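Local coordinates for transcription regulator AsnC/Lrp ligand binding domain-containing protein (Sulfolobus tokodaii, PDB 2ZBC), which is a stand-alone RAM module of the Lrp/AsnC family that binds isoleucine and probably helps regulate amino-acid metabolism, at the interface of chains A and B. Residues are numbered along the deposited sequence; one frame, centred on the assembly and turned at random. Chains: chain A/B, 83aa long hypothetical transcriptional regulator asnC.

Contact 1 and contact 2 belong to one two-fold interface between chains A and B, and the centres of their C-alpha atoms lie about 9 Å apart. They share A:Val34 and A:Tyr35, at the end of strand 30-34 and just after it, and both draw on strand 66-75 of chain B. Contact 1 is mainly apolar packing around a tyrosine pair, whereas contact 2 is backbone pairing between strands. Together they show how a RAM module can dimerise by combining side-chain burial with strand pairing. Each patch recurs with the chains exchanged, within a deposited assembly of eight copies.

Contact 1: the interface of chains A and B. Residues chain A 7, 34-35, 37-38, 41, 72; chain B 7, 38, 70, 72.
A:Tyr38 and B:Tyr38 approach from loops of matching extended backbone, while B:Met72, on strand 66-75 (phi -105°, psi 109°), faces the end of strand 30-34 of chain A. The two tyrosines illustrate polar pairing on a symmetry axis: they reach toward each other tip to tip, and their phenol hydroxyls share a hydrogen bond of 2.6 Å between A:Tyr38 OH and B:Tyr38 OH, in which either hydroxyl could be the donor. Their ring planes are turned almost perpendicular, yet each hydroxyl lies in the plane of the other ring, at its edge. Leucine and valine methyls hold the A:Tyr38 ring from both faces: A:Leu7 CD1 sits 3.8 Å above the centre of one face, and A:Val37 CG1 presses on the opposite face toward the rim. B:Leu7 CD1 covers a face of B:Tyr38 in turn. The two leucines then close the gap between chains, meeting tip to tip with A:Leu7 CD1 and B:Leu7 CD1 4.0 Å apart.

B:Met72, modelled as selenomethionine, buries 75 Å² and provides most of the remaining packing. Its chain stays extended to the selenium and bends there (chi3 -79°), which delivers the terminal methyl CE to A:Val41 CG2 at 3.6 Å. The same methyl touches CD2 of A:Leu7, and the two side chains run roughly perpendicular to each other. The selenium lies 4.0 Å from A:Tyr38 CD2, off that edge of the ring and slightly out of its plane, and the stem of the chain packs on A:Val34, CB to CB at 3.9 Å. A:Met72 repeats the tyrosine contact on the other side of the axis, its SE 3.9 Å from B:Tyr38 CD2. Apolar side chains thus flank a pair of hydroxyls that share a hydrogen bond across the axis. The patch forms part of the packed centre of the dimer, a pairing typical of Lrp/AsnC ligand-binding domains, and probably helps fix the two subunits in register.

Contact 2: the interface of chains A and B. Residues chain A 33-35; chain B 73-75.
The ring of A:Tyr35 has B:Val75 CG2 over one face, offset toward the rim and 3.9 Å from CE2, while B:Ile73 CB lies 3.9 Å from CD2 of A:Tyr35, beside that rim and displaced toward the opposite face. In this Lrp/AsnC-family RAM module the ring thus flanks an antiparallel beta bridge between chains, formed by A:Val34 and B:Ile74. With CG anti to its carbonyl carbon (chi1 -60°), A:Tyr35 swings its ring alongside the partner strand, crossing B:Val75 at about a right angle. An alanine here would probably leave B:Val75 CG2 and the flank of B:Ile73 without their aromatic cover, opening a gap beside the paired strands.

Two backbone hydrogen bonds bracket the bridge. B:Val75 N donates to A:Val33 O at 2.8 Å, a nearly straight bond (168° at the hydrogen), and A:Tyr35 N donates to B:Ile73 O at 3.0 Å. Beyond the second bond a water extends the ladder, hydrogen-bonded to B:Ile73 N at 2.9 Å and lying 3.1 Å from A:Tyr35 O. Side chains follow the alternation of the strands. A:Val33 and B:Val75 run next to each other in parallel, toward the side where the A:Tyr35 ring lies, with CG1 of the former 3.9 Å from CG2 of the latter. A:Val34 CG1 instead meets B:Ile74 CG1 at 4.0 Å on the other side of the ladder.

Contact 1: the interface of chains A and B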
loop_
_atom_site.group_PDB
_atom_site.type_symbol
_atom_site.label_atom_id
_atom_site.label_comp_id
_atom_site.label_asym_id
_atom_site.label_seq_id
_atom_site.Cartn_x
_atom_site.Cartn_y
_atom_site.Cartn_z
ATOM N N LEU A 7 13.747 -1.453 6.140
ATOM C CA LEU A 7 12.709 -0.637 6.765
ATOM C C LEU A 7 11.958 -1.541 7.779
ATOM O O LEU A 7 11.440 -2.620 7.421
ATOM C CB LEU A 7 11.733 -0.090 5.721
ATOM C CG LEU A 7 12.414 0.652 4.550
ATOM C CD1 LEU A 7 11.467 0.990 3.457
ATOM C CD2 LEU A 7 13.113 1.882 5.102
ATOM N N VAL A 34 12.141 6.887 12.762
ATOM C CA VAL A 34 11.544 7.769 11.789
ATOM C C VAL A 34 10.051 7.887 11.911
ATOM O O VAL A 34 9.365 6.971 12.336
ATOM C CB VAL A 34 11.865 7.360 10.342
ATOM C CG1 VAL A 34 13.317 7.655 9.955
ATOM C CG2 VAL A 34 11.441 5.949 10.061
ATOM N N TYR A 35 9.553 9.093 11.594
ATOM C CA TYR A 35 8.093 9.371 11.394
ATOM C C TYR A 35 7.654 8.902 10.023
ATOM O O TYR A 35 8.368 8.998 8.994
ATOM C CB TYR A 35 7.783 10.852 11.550
ATOM C CG TYR A 35 8.122 11.410 12.897
ATOM C CD1 TYR A 35 7.267 11.264 13.970
ATOM C CD2 TYR A 35 9.298 12.126 13.106
ATOM C CE1 TYR A 35 7.571 11.736 15.189
ATOM C CE2 TYR A 35 9.573 12.661 14.353
ATOM C CZ TYR A 35 8.716 12.471 15.371
ATOM O OH TYR A 35 8.998 12.984 16.601
ATOM N N VAL A 37 5.244 5.888 7.676
ATOM C CA VAL A 37 4.718 4.534 7.558
ATOM C C VAL A 37 5.635 3.381 8.061
ATOM O O VAL A 37 5.171 2.301 8.376
ATOM C CB VAL A 37 4.124 4.331 6.173
ATOM C CG1 VAL A 37 5.129 4.123 5.150
ATOM C CG2 VAL A 37 3.071 3.192 6.218
ATOM N N TYR A 38 6.922 3.642 8.157
ATOM C CA TYR A 38 7.893 2.758 8.785
ATOM C C TYR A 38 8.446 3.433 10.055
ATOM O O TYR A 38 8.291 4.657 10.258
ATOM C CB TYR A 38 9.076 2.455 7.773
ATOM C CG TYR A 38 8.579 2.049 6.435
ATOM C CD1 TYR A 38 8.118 0.771 6.205
ATOM C CD2 TYR A 38 8.553 2.959 5.383
ATOM C CE1 TYR A 38 7.656 0.435 4.996
ATOM C CE2 TYR A 38 8.089 2.619 4.168
ATOM C CZ TYR A 38 7.623 1.358 3.980
ATOM O OH TYR A 38 7.091 1.088 2.737
ATOM N N VAL A 41 14.840 2.659 10.217
ATOM C CA VAL A 41 15.573 2.490 8.944
ATOM C C VAL A 41 16.937 2.042 9.391
ATOM O O VAL A 41 17.533 2.680 10.212
ATOM C CB VAL A 41 15.683 3.781 8.119
ATOM C CG1 VAL A 41 16.623 3.540 6.928
ATOM C CG2 VAL A 41 14.383 4.325 7.728
HETATM N N MSE A 72 15.638 -3.603 1.135
HETATM C CA MSE A 72 15.854 -3.046 -0.141
HETATM C C MSE A 72 17.340 -3.354 -0.446
HETATM O O MSE A 72 18.225 -2.760 0.149
HETATM C CB MSE A 72 15.622 -1.535 -0.054
HETATM C CG MSE A 72 14.088 -1.228 0.257
HETATM SE SE MSE A 72 13.833 0.708 0.140
HETATM C CE MSE A 72 14.668 1.152 1.774
ATOM N N LEU B 7 12.490 8.301 0.401
ATOM C CA LEU B 7 12.201 7.189 -0.496
ATOM C C LEU B 7 11.629 7.727 -1.837
ATOM O O LEU B 7 10.628 8.408 -1.880
ATOM C CB LEU B 7 11.308 6.175 0.157
ATOM C CG LEU B 7 11.841 5.677 1.480
ATOM C CD1 LEU B 7 10.868 4.714 2.140
ATOM C CD2 LEU B 7 13.257 5.041 1.283
ATOM N N TYR B 38 10.430 0.890 -3.842
ATOM C CA TYR B 38 10.998 2.201 -4.047
ATOM C C TYR B 38 12.239 1.998 -4.973
ATOM O O TYR B 38 12.778 0.890 -5.096
ATOM C CB TYR B 38 11.439 2.772 -2.701
ATOM C CG TYR B 38 10.278 2.842 -1.732
ATOM C CD1 TYR B 38 9.223 3.734 -1.947
ATOM C CD2 TYR B 38 10.203 1.967 -0.641
ATOM C CE1 TYR B 38 8.101 3.733 -1.078
ATOM C CE2 TYR B 38 9.097 1.996 0.210
ATOM C CZ TYR B 38 8.081 2.870 -0.014
ATOM O OH TYR B 38 6.983 2.850 0.895
ATOM N N LEU B 70 8.794 10.115 -0.550
ATOM C CA LEU B 70 8.343 9.848 0.797
ATOM C C LEU B 70 9.451 10.184 1.736
ATOM O O LEU B 70 10.444 9.448 1.829
ATOM C CB LEU B 70 7.947 8.380 0.925
ATOM C CG LEU B 70 7.087 7.889 2.103
ATOM C CD1 LEU B 70 6.561 6.497 1.915
ATOM C CD2 LEU B 70 7.811 8.074 3.397
HETATM N N MSE B 72 10.958 10.598 5.329
HETATM C CA MSE B 72 10.922 10.132 6.694
HETATM C C MSE B 72 11.844 11.010 7.542
HETATM O O MSE B 72 13.122 10.950 7.451
HETATM C CB MSE B 72 11.315 8.654 6.720
HETATM C CG MSE B 72 10.551 7.816 5.779
HETATM SE SE MSE B 72 11.122 5.919 5.958
HETATM C CE MSE B 72 12.872 5.984 4.890
#

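Contact 2: the interface of chains A and B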
loop_
_atom_site.group_PDB
_atom_site.type_symbol
_atom_site.label_atom_id
_atom_site.label_comp_id
_atom_site.label_asym_id
_atom_site.label_seq_id
_atom_site.Cartn_x
_atom_site.Cartn_y
_atom_site.Cartn_z
ATOM N N VAL A 33 15.296 5.986 14.142
ATOM C CA VAL A 33 13.798 5.914 14.207
ATOM C C VAL A 33 13.299 7.092 13.374
ATOM O O VAL A 33 13.884 8.202 13.384
ATOM C CB VAL A 33 13.264 6.035 15.667
ATOM C CG1 VAL A 33 11.751 5.962 15.863
ATOM C CG2 VAL A 33 13.864 4.983 16.539
ATOM N N VAL A 34 12.141 6.887 12.762
ATOM C CA VAL A 34 11.544 7.769 11.789
ATOM C C VAL A 34 10.051 7.887 11.911
ATOM O O VAL A 34 9.365 6.971 12.336
ATOM C CB VAL A 34 11.865 7.360 10.342
ATOM C CG1 VAL A 34 13.317 7.655 9.955
ATOM C CG2 VAL A 34 11.441 5.949 10.061
ATOM N N TYR A 35 9.553 9.093 11.594
ATOM C CA TYR A 35 8.093 9.371 11.394
ATOM C C TYR A 35 7.654 8.902 10.023
ATOM O O TYR A 35 8.368 8.998 8.994
ATOM C CB TYR A 35 7.783 10.852 11.550
ATOM C CG TYR A 35 8.122 11.410 12.897
ATOM C CD1 TYR A 35 7.267 11.264 13.970
ATOM C CD2 TYR A 35 9.298 12.126 13.106
ATOM C CE1 TYR A 35 7.571 11.736 15.189
ATOM C CE2 TYR A 35 9.573 12.661 14.353
ATOM C CZ TYR A 35 8.716 12.471 15.371
ATOM O OH TYR A 35 8.998 12.984 16.601
ATOM N N ILE B 73 11.221 11.831 8.383
ATOM C CA ILE B 73 11.951 12.704 9.284
ATOM C C ILE B 73 12.524 11.846 10.359
ATOM O O ILE B 73 11.825 10.990 10.944
ATOM C CB ILE B 73 10.960 13.754 9.951
ATOM C CG1 ILE B 73 10.294 14.659 8.891
ATOM C CG2 ILE B 73 11.686 14.541 11.068
ATOM C CD1 ILE B 73 11.254 15.454 8.100
ATOM N N ILE B 74 13.828 12.016 10.624
ATOM C CA ILE B 74 14.551 11.157 11.522
ATOM C C ILE B 74 14.373 11.791 12.904
ATOM O O ILE B 74 14.377 13.018 13.033
ATOM C CB ILE B 74 16.069 11.139 11.195
ATOM C CG1 ILE B 74 16.325 10.312 9.933
ATOM C CG2 ILE B 74 16.830 10.617 12.420
ATOM C CD1 ILE B 74 17.835 10.366 9.272
ATOM N N VAL B 75 14.172 10.964 13.903
ATOM C CA VAL B 75 13.906 11.422 15.251
ATOM C C VAL B 75 15.228 11.818 15.912
ATOM O O VAL B 75 16.090 10.992 16.083
ATOM C CB VAL B 75 13.288 10.295 16.169
ATOM C CG1 VAL B 75 13.270 10.777 17.630
ATOM C CG2 VAL B 75 11.899 9.905 15.734
HETATM O O HOH W 1 8.348 11.892 7.870
#